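Local structure of BamaA.19900.a (Balamuthia mandrillaris, 6VZZ) at residues L181-V191 / C324-A335; A233-L241 / K307-R318. The protein probably phosphorylates glucose to glucose 6-phosphate at the expense of ATP, as a glucokinase of the actin-like ATPase clan. All blocks are in the same frame, centred on the assembly; numbering follows the deposited sequence.

Overall arrangement
Both interactions rely on helix 303-327, which lies against one face of the six-stranded mixed sheet, and their centres are about 22 Å apart. Along the chain, strand 186-191 of interaction 1 comes first; next is helix 234-249, which supplies 233-241 to interaction 2; helix 303-327 then serves interaction 2 with residues 307-318 before its last turn and the following strand 331-335 complete interaction 1. The two touch where Leu316 packs on Leu189, Val191 and Leu334, and His312 on Val191. The helix thus connects the centre of the sheet with a more peripheral helix, and each interaction also reaches the second subunit.

Interaction 1. Residues L181-V191 / C324-A335; sequences LQPDHYLVLAV and CIGLQVRGMLLA. With CA (calcium ion), chain E.
Leu187 and Leu189 hydrogen-bond through their backbones to Gly331, Leu333 and Ala335, flanking Met332 and Leu334, in a buried parallel strand contact at the centre of the six-stranded mixed sheet. The short axes diverge by only 18°, and four backbone bonds establish the register. Leu187 N donates to Gly331 O (3.0 Å) and Leu189 N to Leu333 O (3.0 Å), while Leu187 O and Leu189 O accept from Leu333 N and Ala335 N. Leu187, Leu189, Met332 and Leu334 share the face covered by helix 303-327. CG of Leu187 lies trans to its backbone N (chi1 -179°), and its CD1 meets Leu327 CD1 at 4.0 Å, the two side chains crossing at about a right angle.

Toward the calcium end, Arg330 N donates to His185 O (2.8 Å), and the Arg330 side chain reaches the loop 181-184. Its NH1 forms a salt bridge to Asp184 OD2 (3.2 Å), approaching nearly in line with the C-O bond, and Gln182 CG covers one guanidinium face. Asp184 OD1 binds calcium at 2.7 Å, alongside Pro183 O and two waters. Tyr186 braces this loop: its hydroxyl accepts from Gln182 N (2.9 Å), and Leu181 CD2 sits over the ring centre.

Ala190 has its side chain about 6 Å from bound glucose. Parallel central strands backed by helix 303-327 are consistent with the actin-like ATPase fold.

Interaction 2. Residues A233-L241 / K307-R318; sequences AYAEETRLL and KAMMLHFKFLMR
Glu237 sets out with CG trans to its carbonyl carbon (chi1 -80°) and stays extended, whereas Arg318 starts with CG trans to its backbone N (chi1 -176°) and bends at chi3, bringing carboxylate and guanidinium together from opposite directions. The grip is end-on and two-pronged: NH1 of Arg318 donates to Glu237 OE1 at 2.9 Å and NH2 of Arg318 to Glu237 OE2 at 3.0 Å. Both bonds are nearly straight and use the syn side of the carboxylate, and the two flat groups are almost coplanar. Lys314, bent at chi2 and chi3, completes the network with a salt bridge from NZ to Glu237 OE1 (3.1 Å), so this buried carboxylate faces two positive groups, which would be expected to keep it ionised. Arg318 NE forms a further salt bridge with Glu356, a second hold on the guanidinium.

This is a perpendicular helix pair, 234-241 against 307-318, with an axis angle of 90° and a closest approach of 12.8 Å. At that separation, long side chains rather than backbones span the gap. Leu240 CD2 meets Leu311 CD2 tip to tip at 4.0 Å, and Trp272 of helix 263-276 touches both leucines. Leu241 CD2 comes against Phe315 CZ at 4.0 Å. A separate salt bridge runs from Lys307 NZ to the syn lone pair of Glu236 OE2 (2.9 Å). On helix 234-249, Tyr234 OH is hydrogen-bonded to Glu242 of the second subunit.

Interaction 1. Residues L181-V191 / C324-A335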
loop_
_atom_site.group_PDB
_atom_site.type_symbol
_atom_site.label_atom_id
_atom_site.label_comp_id
_atom_site.label_asym_id
_atom_site.label_seq_id
_atom_site.Cartn_x
_atom_site.Cartn_y
_atom_site.Cartn_z
ATOM N N LEU A 181 -13.173 -1.809 -16.317
ATOM C CA LEU A 181 -12.079 -1.202 -15.566
ATOM C C LEU A 181 -11.303 -0.234 -16.451
ATOM O O LEU A 181 -10.932 -0.575 -17.580
ATOM C CB LEU A 181 -11.143 -2.267 -14.998
ATOM C CG LEU A 181 -11.783 -3.188 -13.961
ATOM C CD1 LEU A 181 -10.735 -4.071 -13.328
ATOM C CD2 LEU A 181 -12.495 -2.390 -12.901
ATOM N N GLN A 182 -11.080 0.973 -15.944
ATOM C CA GLN A 182 -10.326 1.982 -16.673
ATOM C C GLN A 182 -8.832 1.736 -16.486
ATOM O O GLN A 182 -8.417 0.893 -15.687
ATOM C CB GLN A 182 -10.738 3.375 -16.198
ATOM C CG GLN A 182 -12.208 3.714 -16.441
ATOM C CD GLN A 182 -12.610 3.630 -17.915
ATOM O OE1 GLN A 182 -11.870 4.058 -18.813
ATOM N NE2 GLN A 182 -13.793 3.065 -18.167
ATOM N N PRO A 183 -7.982 2.431 -17.239
ATOM C CA PRO A 183 -6.532 2.227 -17.007
ATOM C C PRO A 183 -6.014 3.070 -15.846
ATOM O O PRO A 183 -5.228 4.018 -15.992
ATOM C CB PRO A 183 -5.916 2.629 -18.356
ATOM C CG PRO A 183 -7.053 2.816 -19.307
ATOM C CD PRO A 183 -8.232 3.185 -18.477
ATOM N N ASP A 184 -6.478 2.723 -14.651
ATOM C CA ASP A 184 -6.015 3.307 -13.398
ATOM C C ASP A 184 -5.825 2.150 -12.426
ATOM O O ASP A 184 -5.886 0.985 -12.826
ATOM C CB ASP A 184 -6.995 4.380 -12.905
ATOM C CG ASP A 184 -7.070 5.577 -13.847
ATOM O OD1 ASP A 184 -6.004 6.081 -14.283
ATOM O OD2 ASP A 184 -8.195 6.015 -14.168
ATOM N N HIS A 185 -5.553 2.445 -11.153
ATOM C CA HIS A 185 -5.385 1.370 -10.185
ATOM C C HIS A 185 -6.723 0.999 -9.586
ATOM O O HIS A 185 -7.597 1.848 -9.405
ATOM C CB HIS A 185 -4.435 1.752 -9.054
ATOM C CG HIS A 185 -3.197 2.442 -9.515
ATOM N ND1 HIS A 185 -2.420 1.965 -10.548
ATOM C CD2 HIS A 185 -2.598 3.572 -9.081
ATOM C CE1 HIS A 185 -1.395 2.776 -10.734
ATOM N NE2 HIS A 185 -1.485 3.764 -9.864
ATOM N N TYR A 186 -6.867 -0.278 -9.246
ATOM C CA TYR A 186 -8.060 -0.767 -8.575
ATOM C C TYR A 186 -7.637 -1.648 -7.413
ATOM O O TYR A 186 -6.739 -2.486 -7.557
ATOM C CB TYR A 186 -8.976 -1.526 -9.540
ATOM C CG TYR A 186 -9.667 -0.621 -10.541
ATOM C CD1 TYR A 186 -10.914 -0.077 -10.266
ATOM C CD2 TYR A 186 -9.061 -0.291 -11.755
ATOM C CE1 TYR A 186 -11.550 0.760 -11.164
ATOM C CE2 TYR A 186 -9.691 0.548 -12.665
ATOM C CZ TYR A 186 -10.941 1.068 -12.357
ATOM O OH TYR A 186 -11.583 1.899 -13.243
ATOM N N LEU A 187 -8.254 -1.425 -6.258
ATOM C CA LEU A 187 -8.033 -2.240 -5.075
ATOM C C LEU A 187 -9.012 -3.406 -5.083
ATOM O O LEU A 187 -10.201 -3.228 -5.356
ATOM C CB LEU A 187 -8.214 -1.388 -3.816
ATOM C CG LEU A 187 -8.018 -1.974 -2.420
ATOM C CD1 LEU A 187 -6.584 -2.395 -2.189
ATOM C CD2 LEU A 187 -8.440 -0.964 -1.365
ATOM N N VAL A 188 -8.513 -4.608 -4.808
ATOM C CA VAL A 188 -9.356 -5.797 -4.706
ATOM C C VAL A 188 -9.266 -6.336 -3.284
ATOM O O VAL A 188 -8.163 -6.529 -2.758
ATOM C CB VAL A 188 -8.956 -6.878 -5.727
ATOM C CG1 VAL A 188 -9.821 -8.114 -5.546
ATOM C CG2 VAL A 188 -9.056 -6.342 -7.147
ATOM N N LEU A 189 -10.425 -6.569 -2.663
ATOM C CA LEU A 189 -10.536 -7.109 -1.309
ATOM C C LEU A 189 -11.455 -8.322 -1.321
ATOM O O LEU A 189 -12.461 -8.337 -2.039
ATOM C CB LEU A 189 -11.103 -6.077 -0.304
ATOM C CG LEU A 189 -10.468 -4.690 -0.187
ATOM C CD1 LEU A 189 -11.042 -3.740 -1.220
ATOM C CD2 LEU A 189 -10.667 -4.139 1.199
ATOM N N ALA A 190 -11.129 -9.325 -0.502
ATOM C CA ALA A 190 -11.993 -10.488 -0.341
ATOM C C ALA A 190 -12.014 -10.905 1.118
ATOM O O ALA A 190 -10.955 -11.126 1.715
ATOM C CB ALA A 190 -11.542 -11.663 -1.215
ATOM N N VAL A 191 -13.220 -11.035 1.672
ATOM C CA VAL A 191 -13.424 -11.420 3.064
ATOM C C VAL A 191 -13.821 -12.887 3.098
ATOM O O VAL A 191 -14.849 -13.268 2.528
ATOM C CB VAL A 191 -14.493 -10.552 3.743
ATOM C CG1 VAL A 191 -14.578 -10.870 5.232
ATOM C CG2 VAL A 191 -14.210 -9.083 3.521
ATOM N N CYS A 324 -7.476 3.173 -0.147
ATOM C CA CYS A 324 -7.814 4.029 -1.280
ATOM C C CYS A 324 -6.999 5.317 -1.250
ATOM O O CYS A 324 -6.519 5.788 -2.288
ATOM C CB CYS A 324 -9.314 4.349 -1.281
ATOM S SG CYS A 324 -10.395 3.005 -1.855
ATOM N N ILE A 325 -6.825 5.889 -0.064
ATOM C CA ILE A 325 -6.054 7.116 0.077
ATOM C C ILE A 325 -4.582 6.851 -0.195
ATOM O O ILE A 325 -3.951 7.539 -1.005
ATOM C CB ILE A 325 -6.276 7.710 1.479
ATOM C CG1 ILE A 325 -7.684 8.303 1.564
ATOM C CG2 ILE A 325 -5.193 8.730 1.821
ATOM C CD1 ILE A 325 -8.086 8.699 2.934
ATOM N N GLY A 326 -4.019 5.834 0.460
ATOM C CA GLY A 326 -2.601 5.562 0.308
ATOM C C GLY A 326 -2.229 5.113 -1.094
ATOM O O GLY A 326 -1.219 5.559 -1.650
ATOM N N LEU A 327 -3.033 4.231 -1.686
ATOM C CA LEU A 327 -2.734 3.685 -3.001
ATOM C C LEU A 327 -3.238 4.558 -4.143
ATOM O O LEU A 327 -2.829 4.343 -5.288
ATOM C CB LEU A 327 -3.318 2.273 -3.132
ATOM C CG LEU A 327 -2.665 1.279 -2.160
ATOM C CD1 LEU A 327 -3.269 -0.116 -2.288
ATOM C CD2 LEU A 327 -1.148 1.228 -2.362
ATOM N N GLN A 328 -4.094 5.539 -3.864
ATOM C CA GLN A 328 -4.618 6.436 -4.894
ATOM C C GLN A 328 -5.282 5.651 -6.021
ATOM O O GLN A 328 -5.053 5.905 -7.204
ATOM C CB GLN A 328 -3.519 7.348 -5.444
ATOM C CG GLN A 328 -3.074 8.432 -4.501
ATOM C CD GLN A 328 -4.177 9.443 -4.208
ATOM O OE1 GLN A 328 -4.522 10.264 -5.059
ATOM N NE2 GLN A 328 -4.731 9.392 -2.999
ATOM N N VAL A 329 -6.110 4.677 -5.637
ATOM C CA VAL A 329 -6.846 3.888 -6.622
ATOM C C VAL A 329 -8.022 4.694 -7.172
ATOM O O VAL A 329 -8.469 5.688 -6.592
ATOM C CB VAL A 329 -7.325 2.554 -6.022
ATOM C CG1 VAL A 329 -6.143 1.723 -5.528
ATOM C CG2 VAL A 329 -8.355 2.801 -4.897
ATOM N N ARG A 330 -8.535 4.243 -8.313
ATOM C CA ARG A 330 -9.748 4.797 -8.890
ATOM C C ARG A 330 -11.008 4.092 -8.397
ATOM O O ARG A 330 -12.086 4.703 -8.374
ATOM C CB ARG A 330 -9.673 4.720 -10.420
ATOM C CG ARG A 330 -10.998 4.932 -11.119
ATOM C CD ARG A 330 -10.829 5.692 -12.408
ATOM N NE ARG A 330 -12.096 5.804 -13.121
ATOM C CZ ARG A 330 -12.230 6.319 -14.340
ATOM N NH1 ARG A 330 -11.167 6.767 -14.992
ATOM N NH2 ARG A 330 -13.430 6.378 -14.906
ATOM N N GLY A 331 -10.896 2.834 -7.985
ATOM C CA GLY A 331 -12.061 2.090 -7.564
ATOM C C GLY A 331 -11.616 0.903 -6.750
ATOM O O GLY A 331 -10.419 0.666 -6.563
ATOM N N MET A 332 -12.603 0.157 -6.258
ATOM C CA MET A 332 -12.312 -1.048 -5.499
ATOM C C MET A 332 -13.374 -2.100 -5.772
ATOM O O MET A 332 -14.516 -1.784 -6.110
ATOM C CB MET A 332 -12.199 -0.766 -3.997
ATOM C CG MET A 332 -13.266 0.128 -3.450
ATOM S SD MET A 332 -13.124 0.359 -1.663
ATOM C CE MET A 332 -14.742 1.048 -1.366
ATOM N N LEU A 333 -12.974 -3.360 -5.636
ATOM C CA LEU A 333 -13.834 -4.502 -5.915
ATOM C C LEU A 333 -13.888 -5.385 -4.677
ATOM O O LEU A 333 -12.844 -5.830 -4.188
ATOM C CB LEU A 333 -13.314 -5.296 -7.115
ATOM C CG LEU A 333 -13.399 -4.654 -8.507
ATOM C CD1 LEU A 333 -12.354 -3.567 -8.736
ATOM C CD2 LEU A 333 -13.276 -5.735 -9.551
ATOM N N LEU A 334 -15.094 -5.618 -4.161
ATOM C CA LEU A 334 -15.312 -6.617 -3.117
ATOM C C LEU A 334 -15.569 -7.958 -3.795
ATOM O O LEU A 334 -16.557 -8.108 -4.523
ATOM C CB LEU A 334 -16.486 -6.229 -2.214
ATOM C CG LEU A 334 -16.351 -4.861 -1.519
ATOM C CD1 LEU A 334 -17.571 -4.515 -0.670
ATOM C CD2 LEU A 334 -15.094 -4.842 -0.672
ATOM N N ALA A 335 -14.675 -8.918 -3.580
ATOM C CA ALA A 335 -14.682 -10.156 -4.341
ATOM C C ALA A 335 -14.786 -11.355 -3.411
ATOM O O ALA A 335 -14.650 -11.241 -2.190
ATOM C CB ALA A 335 -13.426 -10.270 -5.211
HETATM CA CA CA E . -3.783 6.000 -15.796
HETATM O O HOH W 1 -1.497 4.974 -17.081
HETATM O O HOH W 2 -3.996 8.170 -14.948
#

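Interaction 2. Residues A233-L241 / K307-R318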
loop_
_atom_site.group_PDB
_atom_site.type_symbol
_atom_site.label_atom_id
_atom_site.label_comp_id
_atom_site.label_asym_id
_atom_site.label_seq_id
_atom_site.Cartn_x
_atom_site.Cartn_y
_atom_site.Cartn_z
ATOM N N ALA A 233 -19.319 5.851 18.437
ATOM C CA ALA A 233 -18.876 4.476 18.592
ATOM C C ALA A 233 -17.509 4.371 19.260
ATOM O O ALA A 233 -16.950 3.272 19.330
ATOM C CB ALA A 233 -18.851 3.777 17.227
ATOM N N TYR A 234 -16.968 5.482 19.763
ATOM C CA TYR A 234 -15.581 5.502 20.216
ATOM C C TYR A 234 -15.386 4.650 21.467
ATOM O O TYR A 234 -14.435 3.861 21.552
ATOM C CB TYR A 234 -15.144 6.945 20.459
ATOM C CG TYR A 234 -13.727 7.105 20.975
ATOM C CD1 TYR A 234 -12.636 6.782 20.177
ATOM C CD2 TYR A 234 -13.477 7.602 22.256
ATOM C CE1 TYR A 234 -11.343 6.943 20.631
ATOM C CE2 TYR A 234 -12.176 7.766 22.721
ATOM C CZ TYR A 234 -11.115 7.431 21.890
ATOM O OH TYR A 234 -9.816 7.582 22.316
ATOM N N ALA A 235 -16.274 4.797 22.451
ATOM C CA ALA A 235 -16.145 4.029 23.685
ATOM C C ALA A 235 -16.331 2.538 23.433
ATOM O O ALA A 235 -15.594 1.713 23.989
ATOM C CB ALA A 235 -17.152 4.523 24.719
ATOM N N GLU A 236 -17.312 2.171 22.604
ATOM C CA GLU A 236 -17.599 0.756 22.404
ATOM C C GLU A 236 -16.580 0.098 21.482
ATOM O O GLU A 236 -16.274 -1.088 21.660
ATOM C CB GLU A 236 -19.023 0.558 21.865
ATOM C CG GLU A 236 -19.221 0.875 20.386
ATOM C CD GLU A 236 -20.472 0.216 19.791
ATOM O OE1 GLU A 236 -21.315 -0.315 20.564
ATOM O OE2 GLU A 236 -20.602 0.229 18.541
ATOM N N GLU A 237 -16.038 0.836 20.507
ATOM C CA GLU A 237 -14.976 0.275 19.676
ATOM C C GLU A 237 -13.739 -0.010 20.509
ATOM O O GLU A 237 -13.072 -1.032 20.320
ATOM C CB GLU A 237 -14.627 1.219 18.527
ATOM C CG GLU A 237 -15.568 1.150 17.346
ATOM C CD GLU A 237 -14.979 1.804 16.113
ATOM O OE1 GLU A 237 -15.740 2.083 15.159
ATOM O OE2 GLU A 237 -13.750 2.040 16.100
ATOM N N THR A 238 -13.422 0.887 21.443
ATOM C CA THR A 238 -12.294 0.660 22.339
ATOM C C THR A 238 -12.481 -0.616 23.149
ATOM O O THR A 238 -11.529 -1.384 23.333
ATOM C CB THR A 238 -12.112 1.867 23.260
ATOM O OG1 THR A 238 -11.968 3.049 22.458
ATOM C CG2 THR A 238 -10.880 1.693 24.118
ATOM N N ARG A 239 -13.703 -0.871 23.629
ATOM C CA ARG A 239 -13.949 -2.112 24.358
ATOM C C ARG A 239 -13.779 -3.325 23.450
ATOM O O ARG A 239 -13.162 -4.321 23.846
ATOM C CB ARG A 239 -15.342 -2.093 24.989
ATOM C CG ARG A 239 -15.531 -1.036 26.086
ATOM C CD ARG A 239 -16.731 -1.337 26.986
ATOM N NE ARG A 239 -17.971 -1.521 26.234
ATOM C CZ ARG A 239 -18.773 -0.531 25.838
ATOM N NH1 ARG A 239 -18.478 0.736 26.121
ATOM N NH2 ARG A 239 -19.880 -0.803 25.155
ATOM N N LEU A 240 -14.294 -3.250 22.218
ATOM C CA LEU A 240 -14.181 -4.377 21.297
ATOM C C LEU A 240 -12.726 -4.664 20.950
ATOM O O LEU A 240 -12.302 -5.826 20.940
ATOM C CB LEU A 240 -14.991 -4.104 20.028
ATOM C CG LEU A 240 -14.677 -5.008 18.831
ATOM C CD1 LEU A 240 -15.032 -6.468 19.117
ATOM C CD2 LEU A 240 -15.399 -4.510 17.604
ATOM N N LEU A 241 -11.952 -3.618 20.654
ATOM C CA LEU A 241 -10.541 -3.803 20.338
ATOM C C LEU A 241 -9.774 -4.377 21.527
ATOM O O LEU A 241 -8.896 -5.230 21.354
ATOM C CB LEU A 241 -9.941 -2.474 19.892
ATOM C CG LEU A 241 -10.526 -1.868 18.616
ATOM C CD1 LEU A 241 -9.941 -0.490 18.345
ATOM C CD2 LEU A 241 -10.304 -2.792 17.421
ATOM N N LYS A 307 -25.497 -6.344 15.024
ATOM C CA LYS A 307 -24.488 -5.481 15.635
ATOM C C LYS A 307 -23.079 -5.956 15.297
ATOM O O LYS A 307 -22.218 -5.155 14.914
ATOM C CB LYS A 307 -24.701 -5.427 17.152
ATOM C CG LYS A 307 -23.819 -4.431 17.898
ATOM C CD LYS A 307 -24.016 -3.009 17.380
ATOM C CE LYS A 307 -23.151 -1.993 18.135
ATOM N NZ LYS A 307 -23.245 -0.614 17.564
ATOM N N ALA A 308 -22.836 -7.265 15.401
ATOM C CA ALA A 308 -21.519 -7.805 15.078
ATOM C C ALA A 308 -21.204 -7.642 13.594
ATOM O O ALA A 308 -20.102 -7.225 13.218
ATOM C CB ALA A 308 -21.446 -9.273 15.489
ATOM N N MET A 309 -22.163 -7.977 12.732
ATOM C CA MET A 309 -21.948 -7.841 11.296
ATOM C C MET A 309 -21.701 -6.383 10.913
ATOM O O MET A 309 -20.860 -6.089 10.057
ATOM C CB MET A 309 -23.154 -8.403 10.549
ATOM C CG MET A 309 -22.933 -8.681 9.088
ATOM S SD MET A 309 -21.914 -10.144 8.853
ATOM C CE MET A 309 -21.800 -10.193 7.074
ATOM N N MET A 310 -22.430 -5.461 11.546
ATOM C CA MET A 310 -22.191 -4.033 11.364
ATOM C C MET A 310 -20.729 -3.678 11.619
ATOM O O MET A 310 -20.084 -3.008 10.805
ATOM C CB MET A 310 -23.106 -3.248 12.300
ATOM C CG MET A 310 -23.300 -1.796 11.938
ATOM S SD MET A 310 -24.007 -1.637 10.290
ATOM C CE MET A 310 -22.559 -1.090 9.383
ATOM N N LEU A 311 -20.194 -4.110 12.762
ATOM C CA LEU A 311 -18.807 -3.798 13.086
ATOM C C LEU A 311 -17.854 -4.517 12.149
ATOM O O LEU A 311 -16.816 -3.966 11.762
ATOM C CB LEU A 311 -18.512 -4.171 14.535
ATOM C CG LEU A 311 -19.143 -3.247 15.563
ATOM C CD1 LEU A 311 -19.531 -4.031 16.785
ATOM C CD2 LEU A 311 -18.155 -2.156 15.917
ATOM N N HIS A 312 -18.189 -5.756 11.791
ATOM C CA HIS A 312 -17.411 -6.512 10.816
ATOM C C HIS A 312 -17.222 -5.699 9.542
ATOM O O HIS A 312 -16.093 -5.420 9.123
ATOM C CB HIS A 312 -18.129 -7.838 10.545
ATOM C CG HIS A 312 -17.491 -8.691 9.498
ATOM N ND1 HIS A 312 -16.280 -9.321 9.684
ATOM C CD2 HIS A 312 -17.921 -9.057 8.269
ATOM C CE1 HIS A 312 -15.982 -10.022 8.605
ATOM N NE2 HIS A 312 -16.961 -9.877 7.729
ATOM N N PHE A 313 -18.329 -5.250 8.947
ATOM C CA PHE A 313 -18.237 -4.506 7.699
ATOM C C PHE A 313 -17.729 -3.095 7.917
ATOM O O PHE A 313 -17.124 -2.511 7.007
ATOM C CB PHE A 313 -19.584 -4.491 6.993
ATOM C CG PHE A 313 -19.720 -5.575 5.986
ATOM C CD1 PHE A 313 -18.952 -5.553 4.834
ATOM C CD2 PHE A 313 -20.576 -6.634 6.194
ATOM C CE1 PHE A 313 -19.050 -6.557 3.899
ATOM C CE2 PHE A 313 -20.675 -7.644 5.257
ATOM C CZ PHE A 313 -19.910 -7.605 4.109
ATOM N N LYS A 314 -17.953 -2.530 9.104
ATOM C CA LYS A 314 -17.386 -1.221 9.399
ATOM C C LYS A 314 -15.868 -1.251 9.274
ATOM O O LYS A 314 -15.265 -0.367 8.654
ATOM C CB LYS A 314 -17.812 -0.761 10.791
ATOM C CG LYS A 314 -17.247 0.594 11.164
ATOM C CD LYS A 314 -18.200 1.384 12.048
ATOM C CE LYS A 314 -18.104 0.962 13.499
ATOM N NZ LYS A 314 -18.788 1.945 14.410
ATOM N N PHE A 315 -15.230 -2.281 9.829
ATOM C CA PHE A 315 -13.776 -2.328 9.758
ATOM C C PHE A 315 -13.293 -2.696 8.367
ATOM O O PHE A 315 -12.196 -2.286 7.973
ATOM C CB PHE A 315 -13.216 -3.284 10.805
ATOM C CG PHE A 315 -13.066 -2.654 12.153
ATOM C CD1 PHE A 315 -14.154 -2.561 13.014
ATOM C CD2 PHE A 315 -11.850 -2.120 12.550
ATOM C CE1 PHE A 315 -14.025 -1.956 14.257
ATOM C CE2 PHE A 315 -11.711 -1.519 13.782
ATOM C CZ PHE A 315 -12.800 -1.436 14.644
ATOM N N LEU A 316 -14.088 -3.446 7.602
ATOM C CA LEU A 316 -13.757 -3.619 6.190
ATOM C C LEU A 316 -13.766 -2.275 5.469
ATOM O O LEU A 316 -12.861 -1.977 4.683
ATOM C CB LEU A 316 -14.729 -4.592 5.523
ATOM C CG LEU A 316 -14.570 -4.666 3.998
ATOM C CD1 LEU A 316 -13.267 -5.345 3.626
ATOM C CD2 LEU A 316 -15.742 -5.371 3.361
ATOM N N MET A 317 -14.769 -1.436 5.746
ATOM C CA MET A 317 -14.796 -0.113 5.134
ATOM C C MET A 317 -13.635 0.758 5.608
ATOM O O MET A 317 -13.165 1.614 4.853
ATOM C CB MET A 317 -16.128 0.580 5.422
ATOM C CG MET A 317 -17.329 -0.030 4.719
ATOM S SD MET A 317 -17.235 0.097 2.921
ATOM C CE MET A 317 -17.019 -1.611 2.453
ATOM N N ARG A 318 -13.157 0.567 6.843
ATOM C CA ARG A 318 -12.082 1.428 7.336
ATOM C C ARG A 318 -10.746 1.103 6.675
ATOM O O ARG A 318 -9.986 2.015 6.324
ATOM C CB ARG A 318 -11.955 1.322 8.851
ATOM C CG ARG A 318 -10.925 2.274 9.420
ATOM C CD ARG A 318 -11.115 2.445 10.919
ATOM N NE ARG A 318 -12.526 2.611 11.234
ATOM C CZ ARG A 318 -13.051 2.482 12.448
ATOM N NH1 ARG A 318 -14.358 2.626 12.615
ATOM N NH2 ARG A 318 -12.276 2.190 13.486
#